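Local coordinates for protein geranyltranstransferase (Legionella pneumophila subsp. pneumophila, PDB 3LOM) that probably makes farnesyl diphosphate, and possibly geranylgeranyl diphosphate, by magnesium-dependent head-to-tail condensation of isoprenoid diphosphates, at residues A[31-35]-A[36-40]; A[54-57]-A[58-62]; A[133-136]-A[137-141]; A[292-295]-A[296-300]. All blocks are in the same frame, centred on the assembly; numbering follows the deposited sequence. Where two conformers were deposited one is given.

Contact 1: A[31-35]-A[36-40]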
ATOM      1  N   ILE A  31      13.713  -2.142  10.892  1.00 65.38           N
ATOM      2  CA  ILE A  31      12.882  -3.138  10.192  1.00 61.16           C
ATOM      3  C   ILE A  31      13.728  -4.290   9.661  1.00 56.50           C
ATOM      4  O   ILE A  31      14.833  -4.075   9.154  1.00 55.50           O
ATOM      5  CB  ILE A  31      12.128  -2.545   8.973  1.00 59.15           C
ATOM      6  CG1 ILE A  31      11.735  -1.097   9.215  1.00 69.07           C
ATOM      7  CG2 ILE A  31      10.883  -3.370   8.642  1.00 64.38           C
ATOM      8  CD1 ILE A  31      11.857  -0.257   7.984  1.00 82.34           C
ATOM      9  N   ILE A  32      13.194  -5.505   9.782  1.00 49.11           N
ATOM     10  CA  ILE A  32      13.798  -6.682   9.182  1.00 49.21           C
ATOM     11  C   ILE A  32      13.553  -6.624   7.676  1.00 54.46           C
ATOM     12  O   ILE A  32      12.416  -6.698   7.221  1.00 61.24           O
ATOM     13  CB  ILE A  32      13.194  -7.999   9.741  1.00 50.96           C
ATOM     14  CG1 ILE A  32      12.875  -7.897  11.250  1.00 63.17           C
ATOM     15  CG2 ILE A  32      14.085  -9.203   9.385  1.00 52.38           C
ATOM     16  CD1 ILE A  32      14.079  -7.835  12.196  1.00 62.76           C
ATOM     17  N   ILE A  33      14.617  -6.445   6.905  1.00 49.51           N
ATOM     18  CA  ILE A  33      14.510  -6.404   5.451  1.00 45.12           C
ATOM     19  C   ILE A  33      15.373  -7.533   4.885  1.00 42.33           C
ATOM     20  O   ILE A  33      16.560  -7.335   4.652  1.00 47.48           O
ATOM     21  CB  ILE A  33      14.947  -5.020   4.887  1.00 43.99           C
ATOM     22  CG1 ILE A  33      14.274  -3.884   5.674  1.00 38.73           C
ATOM     23  CG2 ILE A  33      14.615  -4.917   3.392  1.00 39.19           C
ATOM     24  CD1 ILE A  33      14.767  -2.488   5.353  1.00 38.33           C
ATOM     25  N   PRO A  34      14.785  -8.733   4.689  1.00 45.43           N
ATOM     26  CA  PRO A  34      15.558  -9.913   4.271  1.00 40.09           C
ATOM     27  C   PRO A  34      16.237  -9.820   2.896  1.00 47.70           C
ATOM     28  O   PRO A  34      17.192 -10.557   2.649  1.00 49.74           O
ATOM     29  CB  PRO A  34      14.513 -11.037   4.274  1.00 38.21           C
ATOM     30  CG  PRO A  34      13.463 -10.568   5.233  1.00 36.19           C
ATOM     31  CD  PRO A  34      13.383  -9.093   4.985  1.00 34.67           C
ATOM     32  N   ALA A  35      15.761  -8.939   2.016  1.00 40.01           N
ATOM     33  CA  ALA A  35      16.384  -8.780   0.698  1.00 44.69           C
ATOM     34  C   ALA A  35      17.325  -7.577   0.642  1.00 43.10           C
ATOM     35  O   ALA A  35      16.872  -6.444   0.808  1.00 45.39           O
ATOM     36  CB  ALA A  35      15.326  -8.674  -0.390  1.00 39.13           C
ATOM     37  N   PRO A  36      18.635  -7.822   0.403  1.00 49.35           N
ATOM     38  CA  PRO A  36      19.633  -6.753   0.259  1.00 46.19           C
ATOM     39  C   PRO A  36      19.337  -5.743  -0.849  1.00 44.80           C
ATOM     40  O   PRO A  36      19.592  -4.553  -0.648  1.00 41.59           O
ATOM     41  CB  PRO A  36      20.934  -7.518  -0.013  1.00 47.63           C
ATOM     42  CG  PRO A  36      20.735  -8.807   0.720  1.00 49.16           C
ATOM     43  CD  PRO A  36      19.285  -9.147   0.495  1.00 50.54           C
ATOM     44  N   GLN A  37      18.793  -6.205  -1.982  1.00 42.73           N
ATOM     45  CA  GLN A  37      18.321  -5.314  -3.057  1.00 45.08           C
ATOM     46  C   GLN A  37      17.275  -4.334  -2.556  1.00 44.99           C
ATOM     47  O   GLN A  37      17.287  -3.162  -2.931  1.00 44.02           O
ATOM     48  CB  GLN A  37      17.705  -6.100  -4.219  1.00 46.93           C
ATOM     49  CG  GLN A  37      18.651  -6.483  -5.321  1.00 63.77           C
ATOM     50  CD  GLN A  37      18.998  -5.334  -6.241  1.00 51.45           C
ATOM     51  OE1 GLN A  37      18.175  -4.876  -7.034  1.00 52.56           O
ATOM     52  NE2 GLN A  37      20.235  -4.876  -6.156  1.00 52.66           N
ATOM     53  N   ILE A  38      16.363  -4.818  -1.717  1.00 45.21           N
ATOM     54  CA  ILE A  38      15.301  -3.961  -1.197  1.00 46.73           C
ATOM     55  C   ILE A  38      15.863  -2.877  -0.279  1.00 42.70           C
ATOM     56  O   ILE A  38      15.643  -1.696  -0.549  1.00 46.28           O
ATOM     57  CB  ILE A  38      14.136  -4.770  -0.566  1.00 41.21           C
ATOM     58  CG1 ILE A  38      13.482  -5.675  -1.621  1.00 47.61           C
ATOM     59  CG2 ILE A  38      13.093  -3.851   0.082  1.00 42.16           C
ATOM     60  CD1 ILE A  38      12.944  -4.963  -2.868  1.00 35.10           C
ATOM     61  N   ARG A  39      16.623  -3.255   0.753  1.00 48.29           N
ATOM     62  CA  ARG A  39      17.185  -2.244   1.676  1.00 44.73           C
ATOM     63  C   ARG A  39      18.153  -1.275   0.999  1.00 40.93           C
ATOM     64  O   ARG A  39      18.209  -0.099   1.362  1.00 43.41           O
ATOM     65  CB  ARG A  39      17.774  -2.836   2.974  1.00 53.63           C
ATOM     66  CG  ARG A  39      18.961  -3.749   2.821  1.00 61.96           C
ATOM     67  CD  ARG A  39      18.651  -5.148   3.307  1.00 70.37           C
ATOM     68  NE  ARG A  39      19.332  -5.491   4.552  1.00 68.48           N
ATOM     69  CZ  ARG A  39      19.652  -6.731   4.916  1.00 74.09           C
ATOM     70  NH1 ARG A  39      19.358  -7.762   4.133  1.00 77.12           N
ATOM     71  NH2 ARG A  39      20.271  -6.945   6.066  1.00 91.56           N
ATOM     72  N   SER A  40      18.867  -1.749  -0.018  1.00 39.52           N
ATOM     73  CA  SER A  40      19.712  -0.861  -0.804  1.00 38.85           C
ATOM     74  C   SER A  40      18.885   0.147  -1.607  1.00 41.04           C
ATOM     75  O   SER A  40      19.184   1.345  -1.605  1.00 51.79           O
ATOM     76  CB  SER A  40      20.649  -1.652  -1.717  1.00 39.97           C
ATOM     77  OG  SER A  40      21.446  -0.771  -2.494  1.00 55.28           O
TER

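Contact 2: A[54-57]-A[58-62]. With PO4 (phosphate ion), chain C.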
ATOM      1  N   ARG A  54       6.369  17.972   2.095  1.00 54.76           N
ATOM      2  CA  ARG A  54       5.318  17.343   2.912  1.00 54.38           C
ATOM      3  C   ARG A  54       5.649  17.121   4.409  1.00 59.84           C
ATOM      4  O   ARG A  54       4.815  17.466   5.253  1.00 63.46           O
ATOM      5  CB  ARG A  54       4.755  16.073   2.248  1.00 47.59           C
ATOM      6  CG  ARG A  54       3.915  16.356   1.014  1.00 55.67           C
ATOM      7  CD  ARG A  54       4.008  15.231  -0.005  1.00 46.83           C
ATOM      8  NE  ARG A  54       3.420  15.600  -1.293  1.00 50.36           N
ATOM      9  CZ  ARG A  54       4.062  16.239  -2.269  1.00 48.55           C
ATOM     10  NH1 ARG A  54       3.432  16.527  -3.404  1.00 47.51           N
ATOM     11  NH2 ARG A  54       5.332  16.597  -2.119  1.00 59.29           N
ATOM     12  N   PRO A  55       6.844  16.561   4.750  1.00 59.61           N
ATOM     13  CA  PRO A  55       7.192  16.471   6.176  1.00 56.94           C
ATOM     14  C   PRO A  55       7.271  17.805   6.907  1.00 49.43           C
ATOM     15  O   PRO A  55       6.852  17.886   8.054  1.00 59.59           O
ATOM     16  CB  PRO A  55       8.583  15.834   6.157  1.00 59.23           C
ATOM     17  CG  PRO A  55       8.577  15.019   4.986  1.00 54.01           C
ATOM     18  CD  PRO A  55       7.806  15.783   3.945  1.00 59.29           C
ATOM     19  N   ILE A  56       7.807  18.826   6.243  1.00 50.36           N
ATOM     20  CA  ILE A  56       7.908  20.169   6.806  1.00 52.96           C
ATOM     21  C   ILE A  56       6.526  20.743   7.141  1.00 57.42           C
ATOM     22  O   ILE A  56       6.324  21.280   8.235  1.00 68.21           O
ATOM     23  CB  ILE A  56       8.669  21.130   5.856  1.00 54.48           C
ATOM     24  CG1 ILE A  56      10.070  20.584   5.550  1.00 54.54           C
ATOM     25  CG2 ILE A  56       8.768  22.531   6.469  1.00 54.45           C
ATOM     26  CD1 ILE A  56      10.751  21.231   4.344  1.00 55.04           C
ATOM     27  N   LEU A  57       5.583  20.597   6.208  1.00 58.22           N
ATOM     28  CA  LEU A  57       4.203  21.053   6.403  1.00 52.29           C
ATOM     29  C   LEU A  57       3.551  20.359   7.584  1.00 54.83           C
ATOM     30  O   LEU A  57       2.867  21.005   8.367  1.00 62.30           O
ATOM     31  CB  LEU A  57       3.363  20.842   5.140  1.00 54.06           C
ATOM     32  CG  LEU A  57       3.725  21.683   3.916  1.00 52.17           C
ATOM     33  CD1 LEU A  57       3.082  21.098   2.665  1.00 54.97           C
ATOM     34  CD2 LEU A  57       3.349  23.152   4.104  1.00 46.02           C
ATOM     35  N   VAL A  58       3.787  19.053   7.711  1.00 49.31           N
ATOM     36  CA  VAL A  58       3.400  18.287   8.902  1.00 53.83           C
ATOM     37  C   VAL A  58       3.973  18.871  10.203  1.00 58.54           C
ATOM     38  O   VAL A  58       3.249  19.013  11.192  1.00 56.01           O
ATOM     39  CB  VAL A  58       3.802  16.799   8.750  1.00 52.73           C
ATOM     40  CG1 VAL A  58       3.720  16.040  10.072  1.00 40.03           C
ATOM     41  CG2 VAL A  58       2.919  16.150   7.734  1.00 57.99           C
ATOM     42  N   TYR A  59       5.258  19.223  10.185  1.00 58.46           N
ATOM     43  CA  TYR A  59       5.921  19.785  11.364  1.00 63.61           C
ATOM     44  C   TYR A  59       5.379  21.158  11.724  1.00 59.69           C
ATOM     45  O   TYR A  59       5.096  21.424  12.885  1.00 59.64           O
ATOM     46  CB  TYR A  59       7.440  19.855  11.171  1.00 61.49           C
ATOM     47  CG  TYR A  59       8.136  18.516  11.310  1.00 65.18           C
ATOM     48  CD1 TYR A  59       7.953  17.729  12.449  1.00 54.19           C
ATOM     49  CD2 TYR A  59       8.994  18.045  10.316  1.00 47.40           C
ATOM     50  CE1 TYR A  59       8.590  16.502  12.586  1.00 55.00           C
ATOM     51  CE2 TYR A  59       9.635  16.816  10.445  1.00 57.54           C
ATOM     52  CZ  TYR A  59       9.429  16.054  11.583  1.00 58.86           C
ATOM     53  OH  TYR A  59      10.061  14.841  11.720  1.00 60.58           O
ATOM     54  N   LEU A  60       5.216  22.009  10.715  1.00 63.75           N
ATOM     55  CA  LEU A  60       4.767  23.385  10.913  1.00 62.36           C
ATOM     56  C   LEU A  60       3.289  23.505  11.291  1.00 67.59           C
ATOM     57  O   LEU A  60       2.930  24.336  12.130  1.00 71.42           O
ATOM     58  CB  LEU A  60       5.085  24.231   9.683  1.00 60.53           C
ATOM     59  CG  LEU A  60       6.574  24.497   9.461  1.00 56.93           C
ATOM     60  CD1 LEU A  60       6.786  25.439   8.292  1.00 57.20           C
ATOM     61  CD2 LEU A  60       7.202  25.065  10.721  1.00 47.37           C
ATOM     62  N   ALA A  61       2.449  22.670  10.680  1.00 64.04           N
ATOM     63  CA  ALA A  61       1.031  22.608  11.024  1.00 62.17           C
ATOM     64  C   ALA A  61       0.830  21.957  12.382  1.00 63.62           C
ATOM     65  O   ALA A  61      -0.092  22.316  13.118  1.00 67.24           O
ATOM     66  CB  ALA A  61       0.244  21.856   9.957  1.00 57.27           C
ATOM     67  N   GLY A  62       1.695  20.996  12.704  1.00 61.43           N
ATOM     68  CA  GLY A  62       1.658  20.308  13.991  1.00 61.01           C
ATOM     69  C   GLY A  62       2.035  21.199  15.162  1.00 63.67           C
ATOM     70  O   GLY A  62       1.515  21.035  16.265  1.00 60.02           O
TER
HETATM   71  P   PO4 C   2       8.965  17.556  -3.321  0.50 62.68           P
HETATM   72  O1  PO4 C   2       9.528  18.730  -4.084  0.50 53.85           O
HETATM   73  O2  PO4 C   2       9.723  16.301  -3.696  0.50 66.58           O
HETATM   74  O3  PO4 C   2       9.097  17.803  -1.837  0.50 40.51           O
HETATM   75  O4  PO4 C   2       7.507  17.404  -3.685  0.50 63.88           O

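Contact 3: A[133-136]-A[137-141]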
ATOM      1  N   MET A 133       2.353   0.777  14.250  1.00 60.01           N
ATOM      2  CA  MET A 133       3.192   0.330  15.371  0.50 62.84           C
ATOM      3  C   MET A 133       3.740   1.479  16.237  1.00 65.13           C
ATOM      4  O   MET A 133       3.817   1.355  17.461  1.00 71.29           O
ATOM      5  CB  MET A 133       4.300  -0.649  14.922  0.50 62.79           C
ATOM      6  CG  MET A 133       5.433  -0.071  14.066  0.50 64.20           C
ATOM      7  SD  MET A 133       6.570  -1.318  13.403  0.50 58.25           S
ATOM      8  CE  MET A 133       7.641  -0.271  12.409  0.50 40.31           C
ATOM      9  N   ARG A 134       4.107   2.594  15.598  1.00 64.50           N
ATOM     10  CA  ARG A 134       4.738   3.717  16.308  1.00 62.51           C
ATOM     11  C   ARG A 134       3.778   4.702  16.984  1.00 66.52           C
ATOM     12  O   ARG A 134       4.142   5.313  17.992  1.00 69.90           O
ATOM     13  CB  ARG A 134       5.724   4.475  15.405  1.00 58.15           C
ATOM     14  CG  ARG A 134       6.868   3.633  14.847  1.00 63.96           C
ATOM     15  CD  ARG A 134       7.877   3.257  15.926  1.00 85.90           C
ATOM     16  NE  ARG A 134       8.902   2.343  15.427  1.00 90.76           N
ATOM     17  CZ  ARG A 134      10.050   2.724  14.872  1.00 98.02           C
ATOM     18  NH1 ARG A 134      10.338   4.014  14.729  1.00 91.64           N
ATOM     19  NH2 ARG A 134      10.914   1.809  14.453  1.00101.75           N
ATOM     20  N   LEU A 135       2.571   4.866  16.438  1.00 63.75           N
ATOM     21  CA  LEU A 135       1.573   5.762  17.045  1.00 56.58           C
ATOM     22  C   LEU A 135       0.831   5.134  18.224  1.00 56.85           C
ATOM     23  O   LEU A 135       0.361   5.850  19.109  1.00 62.14           O
ATOM     24  CB  LEU A 135       0.552   6.266  16.014  1.00 53.72           C
ATOM     25  CG  LEU A 135       0.958   7.289  14.949  1.00 56.60           C
ATOM     26  CD1 LEU A 135      -0.196   7.511  13.988  1.00 59.74           C
ATOM     27  CD2 LEU A 135       1.406   8.606  15.556  1.00 41.23           C
ATOM     28  N   SER A 136       0.727   3.806  18.221  1.00 48.33           N
ATOM     29  CA  SER A 136      -0.039   3.057  19.219  1.00 52.86           C
ATOM     30  C   SER A 136       0.387   3.169  20.696  1.00 66.04           C
ATOM     31  O   SER A 136      -0.473   3.080  21.574  1.00 70.02           O
ATOM     32  CB  SER A 136      -0.147   1.587  18.813  1.00 44.85           C
ATOM     33  OG  SER A 136      -1.022   1.453  17.713  1.00 59.14           O
ATOM     34  N   PRO A 137       1.697   3.345  20.987  1.00 73.59           N
ATOM     35  CA  PRO A 137       1.951   3.654  22.400  1.00 72.32           C
ATOM     36  C   PRO A 137       1.688   5.124  22.759  1.00 71.45           C
ATOM     37  O   PRO A 137       1.554   5.448  23.941  1.00 77.88           O
ATOM     38  CB  PRO A 137       3.444   3.324  22.576  1.00 74.22           C
ATOM     39  CG  PRO A 137       3.827   2.520  21.365  1.00 74.69           C
ATOM     40  CD  PRO A 137       2.954   3.033  20.275  1.00 69.07           C
ATOM     41  N   LEU A 138       1.593   5.991  21.751  1.00 62.80           N
ATOM     42  CA  LEU A 138       1.512   7.439  21.975  1.00 64.40           C
ATOM     43  C   LEU A 138       0.099   8.038  21.934  1.00 66.94           C
ATOM     44  O   LEU A 138      -0.186   9.006  22.645  1.00 69.10           O
ATOM     45  CB  LEU A 138       2.415   8.186  20.988  1.00 58.76           C
ATOM     46  CG  LEU A 138       3.871   7.732  20.824  1.00 71.15           C
ATOM     47  CD1 LEU A 138       4.576   8.622  19.812  1.00 62.85           C
ATOM     48  CD2 LEU A 138       4.634   7.726  22.154  1.00 68.77           C
ATOM     49  N   LEU A 139      -0.771   7.468  21.104  1.00 62.69           N
ATOM     50  CA  LEU A 139      -2.118   7.998  20.883  1.00 54.23           C
ATOM     51  C   LEU A 139      -3.176   6.928  21.157  1.00 55.14           C
ATOM     52  O   LEU A 139      -2.872   5.731  21.082  1.00 52.31           O
ATOM     53  CB  LEU A 139      -2.241   8.514  19.443  1.00 53.56           C
ATOM     54  CG  LEU A 139      -2.151  10.008  19.089  1.00 50.75           C
ATOM     55  CD1 LEU A 139      -1.378  10.865  20.087  1.00 60.18           C
ATOM     56  CD2 LEU A 139      -1.589  10.189  17.683  1.00 54.10           C
ATOM     57  N   PRO A 140      -4.421   7.346  21.483  1.00 55.65           N
ATOM     58  CA  PRO A 140      -5.498   6.352  21.556  1.00 57.29           C
ATOM     59  C   PRO A 140      -5.702   5.649  20.207  1.00 57.41           C
ATOM     60  O   PRO A 140      -5.496   6.250  19.143  1.00 52.03           O
ATOM     61  CB  PRO A 140      -6.734   7.189  21.911  1.00 60.32           C
ATOM     62  CG  PRO A 140      -6.201   8.422  22.539  1.00 57.74           C
ATOM     63  CD  PRO A 140      -4.893   8.693  21.860  1.00 58.27           C
ATOM     64  N   ALA A 141      -6.098   4.384  20.274  1.00 52.99           N
ATOM     65  CA  ALA A 141      -6.229   3.529  19.106  1.00 50.73           C
ATOM     66  C   ALA A 141      -7.191   4.090  18.050  1.00 62.43           C
ATOM     67  O   ALA A 141      -6.970   3.921  16.846  1.00 62.05           O
ATOM     68  CB  ALA A 141      -6.652   2.141  19.541  1.00 47.89           C
TER

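Contact 4: A[292-295]-A[296-300]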
ATOM      1  N   ILE A 292       4.540  31.094   7.350  1.00 68.03           N
ATOM      2  CA  ILE A 292       4.367  32.237   6.448  1.00 73.20           C
ATOM      3  C   ILE A 292       5.654  32.519   5.662  1.00 75.64           C
ATOM      4  O   ILE A 292       5.610  32.787   4.455  1.00 78.01           O
ATOM      5  CB  ILE A 292       3.871  33.496   7.225  1.00 73.69           C
ATOM      6  CG1 ILE A 292       2.441  33.273   7.731  1.00 73.95           C
ATOM      7  CG2 ILE A 292       3.928  34.759   6.361  1.00 68.00           C
ATOM      8  CD1 ILE A 292       2.077  34.092   8.962  1.00 86.22           C
ATOM      9  N   GLU A 293       6.791  32.423   6.349  1.00 80.93           N
ATOM     10  CA  GLU A 293       8.103  32.604   5.723  1.00 79.79           C
ATOM     11  C   GLU A 293       8.397  31.483   4.722  1.00 73.97           C
ATOM     12  O   GLU A 293       8.953  31.739   3.653  1.00 72.32           O
ATOM     13  CB  GLU A 293       9.208  32.694   6.786  1.00 81.98           C
ATOM     14  CG  GLU A 293      10.382  33.610   6.411  1.00 83.40           C
ATOM     15  CD  GLU A 293      11.357  32.982   5.418  1.00 97.76           C
ATOM     16  OE1 GLU A 293      11.702  31.791   5.583  1.00 95.26           O
ATOM     17  OE2 GLU A 293      11.782  33.687   4.473  1.00 91.80           O
ATOM     18  N   LEU A 294       8.013  30.253   5.069  1.00 70.26           N
ATOM     19  CA  LEU A 294       8.126  29.122   4.145  1.00 66.66           C
ATOM     20  C   LEU A 294       7.248  29.318   2.906  1.00 67.86           C
ATOM     21  O   LEU A 294       7.690  29.067   1.782  1.00 62.81           O
ATOM     22  CB  LEU A 294       7.783  27.797   4.838  1.00 65.26           C
ATOM     23  CG  LEU A 294       7.834  26.559   3.931  1.00 58.64           C
ATOM     24  CD1 LEU A 294       9.262  26.231   3.514  1.00 56.73           C
ATOM     25  CD2 LEU A 294       7.156  25.355   4.571  1.00 61.78           C
ATOM     26  N   THR A 295       6.016  29.779   3.130  1.00 65.07           N
ATOM     27  CA  THR A 295       5.062  30.078   2.063  1.00 63.42           C
ATOM     28  C   THR A 295       5.624  31.140   1.123  1.00 68.86           C
ATOM     29  O   THR A 295       5.532  31.008  -0.100  1.00 68.39           O
ATOM     30  CB  THR A 295       3.711  30.544   2.643  1.00 63.41           C
ATOM     31  OG1 THR A 295       3.288  29.633   3.667  1.00 52.07           O
ATOM     32  CG2 THR A 295       2.642  30.615   1.562  1.00 57.60           C
ATOM     33  N   LYS A 296       6.236  32.170   1.704  1.00 73.27           N
ATOM     34  CA  LYS A 296       6.867  33.231   0.928  1.00 76.71           C
ATOM     35  C   LYS A 296       8.108  32.739   0.183  1.00 77.12           C
ATOM     36  O   LYS A 296       8.420  33.249  -0.892  1.00 76.35           O
ATOM     37  CB  LYS A 296       7.191  34.436   1.813  1.00 80.17           C
ATOM     38  CG  LYS A 296       7.173  35.755   1.060  1.00 93.21           C
ATOM     39  CD  LYS A 296       6.421  36.827   1.831  1.00101.94           C
ATOM     40  CE  LYS A 296       5.939  37.923   0.891  1.00107.87           C
ATOM     41  NZ  LYS A 296       4.949  38.824   1.540  1.00110.15           N
ATOM     42  N   GLN A 297       8.799  31.748   0.749  1.00 79.16           N
ATOM     43  CA  GLN A 297       9.910  31.081   0.060  1.00 83.16           C
ATOM     44  C   GLN A 297       9.403  30.259  -1.126  1.00 79.26           C
ATOM     45  O   GLN A 297      10.005  30.273  -2.203  1.00 77.18           O
ATOM     46  CB  GLN A 297      10.703  30.182   1.015  1.00 87.77           C
ATOM     47  CG  GLN A 297      11.739  30.897   1.876  1.00101.96           C
ATOM     48  CD  GLN A 297      12.552  29.944   2.748  1.00113.73           C
ATOM     49  OE1 GLN A 297      12.408  28.720   2.667  1.00114.85           O
ATOM     50  NE2 GLN A 297      13.412  30.506   3.589  1.00113.96           N
ATOM     51  N   LEU A 298       8.292  29.554  -0.918  1.00 74.46           N
ATOM     52  CA  LEU A 298       7.661  28.748  -1.965  1.00 70.59           C
ATOM     53  C   LEU A 298       7.056  29.606  -3.072  1.00 67.11           C
ATOM     54  O   LEU A 298       7.018  29.188  -4.224  1.00 64.34           O
ATOM     55  CB  LEU A 298       6.593  27.828  -1.367  1.00 69.77           C
ATOM     56  CG  LEU A 298       7.077  26.665  -0.499  1.00 60.25           C
ATOM     57  CD1 LEU A 298       6.010  26.289   0.515  1.00 49.41           C
ATOM     58  CD2 LEU A 298       7.462  25.464  -1.351  1.00 51.44           C
ATOM     59  N   GLN A 299       6.586  30.798  -2.714  1.00 71.34           N
ATOM     60  CA  GLN A 299       6.078  31.759  -3.692  1.00 80.35           C
ATOM     61  C   GLN A 299       7.188  32.344  -4.568  1.00 87.58           C
ATOM     62  O   GLN A 299       7.005  32.510  -5.779  1.00 90.96           O
ATOM     63  CB  GLN A 299       5.287  32.873  -2.991  1.00 78.19           C
ATOM     64  CG  GLN A 299       4.694  33.922  -3.933  1.00 80.39           C
ATOM     65  CD  GLN A 299       3.643  34.805  -3.279  1.00 83.47           C
ATOM     66  OE1 GLN A 299       2.932  35.542  -3.963  1.00 70.92           O
ATOM     67  NE2 GLN A 299       3.533  34.731  -1.955  1.00 82.43           N
ATOM     68  N   ASN A 300       8.340  32.624  -3.962  1.00 93.27           N
ATOM     69  CA  ASN A 300       9.426  33.347  -4.639  1.00 99.90           C
ATOM     70  C   ASN A 300      10.277  32.555  -5.652  1.00100.43           C
ATOM     71  O   ASN A 300      11.107  33.147  -6.349  1.00102.16           O
ATOM     72  CB  ASN A 300      10.318  34.079  -3.622  1.00102.96           C
ATOM     73  CG  ASN A 300       9.624  35.284  -2.983  1.00112.32           C
ATOM     74  OD1 ASN A 300       8.396  35.414  -3.020  1.00113.35           O
ATOM     75  ND2 ASN A 300      10.417  36.164  -2.379  1.00115.98           N
TER

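Contact 1: A[31-35]-A[36-40]
Ile-33 lies against Ile-38 and Arg-39 on the first turn of the following helix. Its chi1 of -48° puts CG1 beside the backbone N and leaves CG2 anti to it, from where CG2 of Ile-33 reaches CG2 of Ile-38 at 3.8 Å, and the two side chains meet at a slant. The same methyl and CD1 of Ile-33 both touch CB of Arg-39, CD1 at 3.9 Å, as the two side chains run alongside one another with opposite headings. Two residues on, CB of Ala-35 packs on CG1 of Ile-38 at 3.7 Å.

Ala-35 is the N-cap of helix 36-46, and Pro-36, which has no backbone N-H to offer, occupies the first helical position. The carbonyl oxygen of Ala-35 accepts the first bond of the helix from Arg-39 N at 3.2 Å, nearly straight at 165°, and a weak one from Ile-38 N.

The polar part is played by Arg-39, which folds back over the loop, bent at chi2 and chi3, until one face of its guanidinium lies over the Ile-33 carbonyl. NH1 of Arg-39 comes within 2.9 Å of Ile-33 O, but the angle is too poor for a hydrogen bond. Beyond these segments, Ile-38 packs on Leu-118 of helix 113-135, while Ile-32 O bonds to Ser-158 OG of the second subunit and Ala-35 rests on Leu-166 of that subunit.

Contact 2: A[54-57]-A[58-62]
Arg-54 and Pro-55 end the GGKxxRP motif of the FPP/GGPP synthase family, which in relatives binds the diphosphate of the isopentenyl substrate; residues 54-62 form two buried turns of helix 53-64. Four i to i+4 backbone bonds join the turns; that from Leu-60 N to Ile-56 O is 2.8 Å long, and that from Val-58 N to Arg-54 O is close to straight at 168°. Ile-56 and Leu-60 run alongside each other, with Ile-56 CG2 at 4.0 Å from Leu-60 CD1. Tyr-59 brings CD2 to 3.1 Å from the Pro-55 carbonyl oxygen, the ring lying oblique to it. Arg-54 bends at chi2 and carries its guanidinium to a bound phosphate ion, probably from the crystallisation liquor. NH2 of Arg-54 donates to phosphate O4 at 2.8 Å with a bent angle of 145°, and the phosphorus lies in the guanidinium plane. Ile-53 N is a second donor to this phosphate, whose place is consistent with an anion site of this kind.

The Tyr-59 ring stacks with Tyr-16 of helix 5-28, and its hydroxyl is hydrogen-bonded to Asp-73. Pro-55 and Val-58 face helix 69-91, Arg-54 and Ala-61 helix 178-201, and Ile-56 and Leu-60 helices 5-28 and 289-303.

Contact 3: A[133-136]-A[137-141]
Leu-135 and Leu-139 set their side chains next to each other, with the same heading, across the turn between helix 113-135 and helix 141-155. The bond to CB of Leu-135 starts away from the following residues, and CG stands beside the backbone N, opposite the carbonyl carbon (chi1 -72°), yet the CD2 branch of Leu-135 reaches CD2 of Leu-139 at 4.0 Å. Further out, the side chain meets Val-71 and Ile-74 of helix 69-91 and Val-144 and Ile-147 of helix 141-155, so that Leu-135 is buried while Pro-137 and Leu-138 are exposed.

The backbone beneath it is gripped twice, since Leu-135 O accepts from both Leu-138 N and Leu-139 N. The bond from Leu-139 N, 2.8 Å long, arrives nearly along the C=O axis, whereas that from Leu-138 N, at 2.9 Å, comes from well above the carbonyl plane. Pro-137 has no N-H to give; its CD instead sits 3.4 Å from Met-133 O. Leu-138 lies over the Arg-134 carbonyl, with CG at 3.7 Å from Arg-134 O.

Arg-134 itself has its polar end elsewhere, in a salt bridge with Glu-30, and Ser-136 OG bonds back to Leu-132 O. Met-133 and Ser-136 pack on Gln-149 and Val-145 of the second subunit, respectively. The arrangement is a short proline-containing helix-to-helix connection, with Leu-135 O taking both an i+3 and an i+4 N-H and Pro-140 at the N-cap of helix 141-155, beside the second subunit.

Contact 4: A[292-295]-A[296-300]
Glu-293 and Gln-297 meet one turn apart on helix 289-303, their side chains crossing at a slant and their carboxylate and amide planes 82° apart. OE1 of Glu-293 lies 2.9 Å from NE2 of Gln-297, yet the angle is too poor for a hydrogen bond. The glutamate gets there by bending at chi2 (-77°), while Gln-297 runs extended beyond CG. Beside them on the helix, Leu-294 and Leu-298 also cross, with CG of Leu-294 at 3.9 Å from CD1 of Leu-298.

These pairs are set by the i to i+4 backbone bonds beneath them: Gln-297 N donates to Glu-293 O at 2.9 Å, and Leu-298 N to Leu-294 O at 2.8 Å with an N-H...O angle of 154°. Thr-295 turns its hydroxyl back to Leu-291 O and is also hydrogen-bonded to the Tyr-218 hydroxyl.

Beyond this shell, Ile-13 of helix 5-28 touches Glu-293, Leu-294 and Gln-297, Ile-53 of helix 53-64 lies against both leucines, and Tyr-274 of helix 263-279 meets Thr-295 and Leu-298. The arrangement is that of an amphipathic helix near the C terminus, laid with its apolar face on the helical bundle of the FPP/GGPP synthase fold.

In the fold
All four contacts are local and follow one another in series along the chain, so none nests within or crosses another. Contact 1 closes the loop between helices 5-28 and 36-46; contact 2 lies inside the next helix, 53-64; contact 3 joins helices 113-135 and 141-155; contact 4 falls within helix 289-303, near the C terminus. Contacts 2 and 4 touch directly through Leu-294 CD2, which is 3.7 Å from Leu-60 CD1 and so ties the last helix to an early one. Contacts 1 and 3 both meet the second subunit, with nearest atoms about 5 Å apart. Contact 4 lies across the chain's centre from contact 1, their centres 38 Å apart.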